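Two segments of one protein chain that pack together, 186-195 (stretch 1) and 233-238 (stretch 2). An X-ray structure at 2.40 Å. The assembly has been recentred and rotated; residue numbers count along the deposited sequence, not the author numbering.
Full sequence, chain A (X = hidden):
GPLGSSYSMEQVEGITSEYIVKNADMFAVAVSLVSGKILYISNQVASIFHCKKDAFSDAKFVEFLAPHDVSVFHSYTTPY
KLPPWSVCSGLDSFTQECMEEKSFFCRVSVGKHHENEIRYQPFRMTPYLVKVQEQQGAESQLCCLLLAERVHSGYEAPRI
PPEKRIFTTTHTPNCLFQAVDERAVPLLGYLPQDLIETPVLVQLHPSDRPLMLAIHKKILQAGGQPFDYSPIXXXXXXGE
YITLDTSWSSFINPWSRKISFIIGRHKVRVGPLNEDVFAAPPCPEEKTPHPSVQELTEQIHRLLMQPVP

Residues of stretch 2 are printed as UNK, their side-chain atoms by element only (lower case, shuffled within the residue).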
ATOM      1  N   PRO A 186      -1.990 -13.368  13.940  1.00 45.86           N
ATOM      2  CA  PRO A 186      -2.351 -14.336  14.980  1.00 46.76           C
ATOM      3  C   PRO A 186      -3.227 -13.755  16.100  1.00 47.18           C
ATOM      4  O   PRO A 186      -3.933 -14.491  16.790  1.00 48.17           O
ATOM      5  CB  PRO A 186      -0.989 -14.803  15.507  1.00 45.79           C
ATOM      6  CG  PRO A 186      -0.101 -14.635  14.329  1.00 45.13           C
ATOM      7  CD  PRO A 186      -0.528 -13.301  13.783  1.00 45.91           C
ATOM      8  N   LEU A 187      -3.191 -12.443  16.294  1.00 46.89           N
ATOM      9  CA  LEU A 187      -3.996 -11.857  17.365  1.00 46.04           C
ATOM     10  C   LEU A 187      -5.348 -11.315  16.905  1.00 45.76           C
ATOM     11  O   LEU A 187      -6.207 -11.015  17.731  1.00 45.82           O
ATOM     12  CB  LEU A 187      -3.203 -10.747  18.069  1.00 43.62           C
ATOM     13  CG  LEU A 187      -1.917 -11.162  18.798  1.00 43.08           C
ATOM     14  CD1 LEU A 187      -1.120  -9.934  19.165  1.00 41.33           C
ATOM     15  CD2 LEU A 187      -2.256 -11.967  20.036  1.00 38.56           C
ATOM     16  N   LEU A 188      -5.550 -11.207  15.592  1.00 45.19           N
ATOM     17  CA  LEU A 188      -6.806 -10.671  15.073  1.00 42.86           C
ATOM     18  C   LEU A 188      -7.623 -11.616  14.209  1.00 41.79           C
ATOM     19  O   LEU A 188      -8.844 -11.532  14.188  1.00 42.42           O
ATOM     20  CB  LEU A 188      -6.540  -9.390  14.283  1.00 41.01           C
ATOM     21  CG  LEU A 188      -5.959  -8.213  15.064  1.00 40.74           C
ATOM     22  CD1 LEU A 188      -5.867  -7.034  14.127  1.00 40.24           C
ATOM     23  CD2 LEU A 188      -6.831  -7.880  16.275  1.00 36.80           C
ATOM     24  N   GLY A 189      -6.961 -12.511  13.493  1.00 42.56           N
ATOM     25  CA  GLY A 189      -7.695 -13.423  12.632  1.00 44.45           C
ATOM     26  C   GLY A 189      -7.721 -12.949  11.184  1.00 45.53           C
ATOM     27  O   GLY A 189      -7.997 -13.735  10.271  1.00 45.90           O
ATOM     28  N   TYR A 190      -7.438 -11.665  10.968  1.00 42.95           N
ATOM     29  CA  TYR A 190      -7.419 -11.127   9.614  1.00 42.33           C
ATOM     30  C   TYR A 190      -6.026 -11.232   9.032  1.00 40.94           C
ATOM     31  O   TYR A 190      -5.045 -11.247   9.769  1.00 40.10           O
ATOM     32  CB  TYR A 190      -7.778  -9.640   9.588  1.00 42.04           C
ATOM     33  CG  TYR A 190      -9.148  -9.267  10.078  1.00 40.84           C
ATOM     34  CD1 TYR A 190      -9.317  -8.647  11.317  1.00 40.44           C
ATOM     35  CD2 TYR A 190     -10.270  -9.469   9.279  1.00 40.23           C
ATOM     36  CE1 TYR A 190     -10.574  -8.228  11.743  1.00 43.69           C
ATOM     37  CE2 TYR A 190     -11.534  -9.058   9.695  1.00 41.12           C
ATOM     38  CZ  TYR A 190     -11.680  -8.437  10.921  1.00 45.00           C
ATOM     39  OH  TYR A 190     -12.927  -8.001  11.317  1.00 48.83           O
ATOM     40  N   LEU A 191      -5.943 -11.303   7.708  1.00 41.33           N
ATOM     41  CA  LEU A 191      -4.651 -11.308   7.030  1.00 41.43           C
ATOM     42  C   LEU A 191      -4.445  -9.831   6.647  1.00 41.49           C
ATOM     43  O   LEU A 191      -5.416  -9.104   6.403  1.00 42.19           O
ATOM     44  CB  LEU A 191      -4.690 -12.208   5.802  1.00 41.64           C
ATOM     45  CG  LEU A 191      -4.953 -13.691   6.112  1.00 44.45           C
ATOM     46  CD1 LEU A 191      -4.704 -14.525   4.842  1.00 43.00           C
ATOM     47  CD2 LEU A 191      -4.035 -14.168   7.245  1.00 40.56           C
ATOM     48  N   PRO A 192      -3.191  -9.361   6.597  1.00 41.19           N
ATOM     49  CA  PRO A 192      -2.957  -7.952   6.252  1.00 41.82           C
ATOM     50  C   PRO A 192      -3.850  -7.352   5.176  1.00 43.28           C
ATOM     51  O   PRO A 192      -4.356  -6.247   5.337  1.00 45.79           O
ATOM     52  CB  PRO A 192      -1.488  -7.936   5.860  1.00 40.75           C
ATOM     53  CG  PRO A 192      -0.899  -8.995   6.767  1.00 40.06           C
ATOM     54  CD  PRO A 192      -1.920 -10.108   6.638  1.00 40.90           C
ATOM     55  N   GLN A 193      -4.066  -8.088   4.093  1.00 43.03           N
ATOM     56  CA  GLN A 193      -4.864  -7.601   2.980  1.00 41.46           C
ATOM     57  C   GLN A 193      -6.339  -7.392   3.258  1.00 44.31           C
ATOM     58  O   GLN A 193      -7.021  -6.726   2.471  1.00 46.48           O
ATOM     59  CB  GLN A 193      -4.712  -8.528   1.767  1.00 39.78           C
ATOM     60  CG  GLN A 193      -5.106  -9.978   1.998  1.00 39.50           C
ATOM     61  CD  GLN A 193      -3.923 -10.867   2.404  1.00 40.93           C
ATOM     62  OE1 GLN A 193      -3.952 -12.076   2.193  1.00 41.57           O
ATOM     63  NE2 GLN A 193      -2.885 -10.269   2.984  1.00 38.62           N
ATOM     64  N   ASP A 194      -6.842  -7.958   4.356  1.00 44.21           N
ATOM     65  CA  ASP A 194      -8.251  -7.796   4.688  1.00 44.42           C
ATOM     66  C   ASP A 194      -8.524  -6.427   5.291  1.00 44.91           C
ATOM     67  O   ASP A 194      -9.625  -5.898   5.168  1.00 45.11           O
ATOM     68  CB  ASP A 194      -8.712  -8.850   5.689  1.00 46.49           C
ATOM     69  CG  ASP A 194      -8.495 -10.258   5.198  1.00 49.62           C
ATOM     70  OD1 ASP A 194      -8.565 -10.482   3.970  1.00 49.75           O
ATOM     71  OD2 ASP A 194      -8.272 -11.147   6.052  1.00 51.15           O
ATOM     72  N   LEU A 195      -7.505  -5.864   5.935  1.00 45.59           N
ATOM     73  CA  LEU A 195      -7.603  -4.570   6.606  1.00 43.87           C
ATOM     74  C   LEU A 195      -6.994  -3.388   5.857  1.00 43.18           C
ATOM     75  O   LEU A 195      -7.382  -2.250   6.093  1.00 42.63           O
ATOM     76  CB  LEU A 195      -6.957  -4.667   7.993  1.00 41.91           C
ATOM     77  CG  LEU A 195      -7.745  -5.533   8.970  1.00 40.56           C
ATOM     78  CD1 LEU A 195      -6.943  -5.865  10.221  1.00 39.19           C
ATOM     79  CD2 LEU A 195      -9.008  -4.770   9.319  1.00 43.59           C
ATOM     80  N   UNK A 233     -11.619  -1.271  22.379  1.00 43.47           N
ATOM     81  CA  UNK A 233     -12.005  -2.597  21.930  1.00 44.32           C
ATOM     82  C   UNK A 233     -11.903  -2.664  20.416  1.00 44.96           C
ATOM     83  O   UNK A 233     -12.405  -1.796  19.716  1.00 46.87           O
ATOM     84  n   UNK A 233     -17.364  -0.866  24.621  1.00 56.17           N
ATOM     85  c   UNK A 233     -14.798  -3.488  24.428  1.00 48.54           C
ATOM     86  n   UNK A 233     -15.526  -2.227  24.345  1.00 52.49           N
ATOM     87  c   UNK A 233     -13.409  -2.925  22.418  1.00 43.76           C
ATOM     88  c   UNK A 233     -16.783  -2.059  24.742  1.00 55.34           C
ATOM     89  c   UNK A 233     -13.410  -3.342  23.879  1.00 45.15           C
ATOM     90  n   UNK A 233     -17.462  -3.080  25.256  1.00 54.05           N
ATOM     91  N   UNK A 234     -11.229  -3.698  19.927  1.00 44.91           N
ATOM     92  CA  UNK A 234     -10.995  -3.902  18.501  1.00 44.63           C
ATOM     93  C   UNK A 234     -11.645  -5.222  18.059  1.00 47.83           C
ATOM     94  O   UNK A 234     -11.438  -6.262  18.698  1.00 48.73           O
ATOM     95  c   UNK A 234      -9.145  -4.867  15.952  1.00 39.44           C
ATOM     96  c   UNK A 234      -8.179  -2.399  15.064  1.00 41.06           C
ATOM     97  c   UNK A 234      -9.075  -3.801  16.843  1.00 43.20           C
ATOM     98  c   UNK A 234      -8.591  -2.568  16.390  1.00 42.57           C
ATOM     99  c   UNK A 234      -8.737  -4.709  14.626  1.00 41.25           C
ATOM    100  c   UNK A 234      -8.252  -3.472  14.181  1.00 40.29           C
ATOM    101  c   UNK A 234      -9.488  -3.970  18.272  1.00 42.87           C
ATOM    102  N   UNK A 235     -12.416  -5.191  16.974  1.00 47.16           N
ATOM    103  CA  UNK A 235     -13.080  -6.394  16.490  1.00 49.00           C
ATOM    104  C   UNK A 235     -12.162  -7.348  15.734  1.00 50.88           C
ATOM    105  O   UNK A 235     -11.355  -6.931  14.902  1.00 53.01           O
ATOM    106  c   UNK A 235     -15.053  -7.231  15.101  1.00 52.44           C
ATOM    107  n   UNK A 235     -16.016  -4.616  11.803  1.00 54.01           N
ATOM    108  c   UNK A 235     -16.468  -6.835  14.688  1.00 54.68           C
ATOM    109  c   UNK A 235     -14.262  -6.024  15.600  1.00 49.84           C
ATOM    110  c   UNK A 235     -15.989  -5.712  12.549  1.00 56.78           C
ATOM    111  n   UNK A 235     -16.464  -5.686  13.790  1.00 55.18           N
ATOM    112  n   UNK A 235     -15.502  -6.841  12.050  1.00 59.44           N
ATOM    113  N   UNK A 236     -12.288  -8.638  16.021  1.00 49.97           N
ATOM    114  CA  UNK A 236     -11.461  -9.620  15.345  1.00 51.54           C
ATOM    115  C   UNK A 236     -12.248 -10.273  14.212  1.00 53.03           C
ATOM    116  O   UNK A 236     -13.423  -9.963  13.993  1.00 51.04           O
ATOM    117  c   UNK A 236     -10.962 -10.715  16.314  1.00 50.85           C
ATOM    118  o   UNK A 236     -12.036 -11.607  16.632  1.00 50.33           O
ATOM    119  c   UNK A 236     -10.439 -10.087  17.599  1.00 49.56           C
ATOM    120  N   UNK A 237     -11.585 -11.183  13.506  1.00 54.79           N
ATOM    121  CA  UNK A 237     -12.166 -11.888  12.372  1.00 56.44           C
ATOM    122  C   UNK A 237     -13.427 -12.663  12.740  1.00 55.87           C
ATOM    123  O   UNK A 237     -14.347 -12.751  11.939  1.00 54.34           O
ATOM    124  c   UNK A 237     -11.118 -12.841  11.782  1.00 60.48           C
ATOM    125  c   UNK A 237     -11.509 -13.548  10.487  1.00 64.74           C
ATOM    126  n   UNK A 237     -11.458 -13.167   8.032  1.00 75.80           N
ATOM    127  n   UNK A 237     -13.095 -14.780   8.280  1.00 79.42           N
ATOM    128  c   UNK A 237     -11.665 -12.560   9.348  1.00 70.31           C
ATOM    129  n   UNK A 237     -11.878 -14.667   6.336  1.00 77.80           N
ATOM    130  c   UNK A 237     -12.143 -14.206   7.554  1.00 78.42           C
ATOM    131  N   UNK A 238     -13.473 -13.220  13.949  1.00 55.88           N
ATOM    132  CA  UNK A 238     -14.633 -13.996  14.373  1.00 55.15           C
ATOM    133  C   UNK A 238     -15.755 -13.159  14.991  1.00 55.54           C
ATOM    134  O   UNK A 238     -16.662 -13.697  15.630  1.00 55.75           O
ATOM    135  c   UNK A 238     -14.202 -15.119  15.335  1.00 56.26           C
ATOM    136  n   UNK A 238     -14.203 -13.395  17.062  1.00 57.28           N
ATOM    137  c   UNK A 238     -13.800 -14.612  16.726  1.00 57.43           C
ATOM    138  o   UNK A 238     -13.145 -15.326  17.486  1.00 56.17           O
TER
HETATM  139  O   HOH W   1     -15.382  -9.353  11.875  1.00 55.80           O

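Position 233 carries seven side-chain atoms: three carbons in a row, a nitrogen, then a carbon bearing two more nitrogens. That is a guanidinium on a three-carbon arm. Its nearest side-chain approach to stretch 1 is from its CB to Leu188 CD2, 10.3 Å, so it makes no contact. The residue is Arg233.

Position 234 has seven side-chain carbons and no heteroatom. One carbon leads to a ring of six. Its CA-to-CB bond points toward stretch 1, and a ring carbon lies 3.7 Å from CD1 of Leu188. A six-carbon ring with no hydroxyl is phenylalanine, so this is Phe234, and the ring atom is CE2. The contact is apolar.

Position 235 again has three carbons, a nitrogen, and a carbon carrying two nitrogens. The CA-to-CB bond points sideways, but the end of the chain comes nearer to stretch 1. One of the two terminal nitrogens lies 2.9 Å from Tyr190 OH. This is Arg235. That nitrogen is NH2, and the angle is too poor for a hydrogen bond. Water 1 joins the two groups instead: it lies 2.9 Å from Tyr190 OH and accepts a weak bond of 2.5 Å from Arg235 NH2.

Position 236 has three side-chain atoms. CB branches to one oxygen and one carbon. CB sits 3.1 Å from Leu188 O. A beta-branched side chain with one hydroxyl is threonine, Thr236. Its CG2 is 4.4 Å from Leu188 CD2. Its backbone O accepts a hydrogen bond of 2.9 Å from water 1.

Position 237 shows a third guanidinium on a three-carbon arm. Its CB lies 4.2 Å from the centroid of the Tyr190 ring, almost on the ring normal, in a CH-pi contact. The residue is Arg237. Its CD is 3.4 Å from Tyr190 CD2. Its NE is 4.3 Å from Asp194 OD2, too far for a salt bridge.

Position 238 has two carbons, the second carrying one oxygen and one nitrogen. It does not touch stretch 1. The buried residue is Asn238. Its backbone N makes a weak 3.4 Å hydrogen bond to Thr236 OG1.

The contact turns on the end of a helix. The direct hydrogen bond between the stretches runs from Arg237 N to Leu188 O, 2.8 Å and nearly straight. Gly189 then leaves helical geometry with positive phi. An ideal CB there would clash with Arg237 CB at 2.5 Å, so the missing side chain permits the close approach. Tyr190 packs against Arg237, while its hydroxyl reaches water 1. Leu188 and Phe234 add the apolar part.

Stretch 2 (233-238) RFRTRN
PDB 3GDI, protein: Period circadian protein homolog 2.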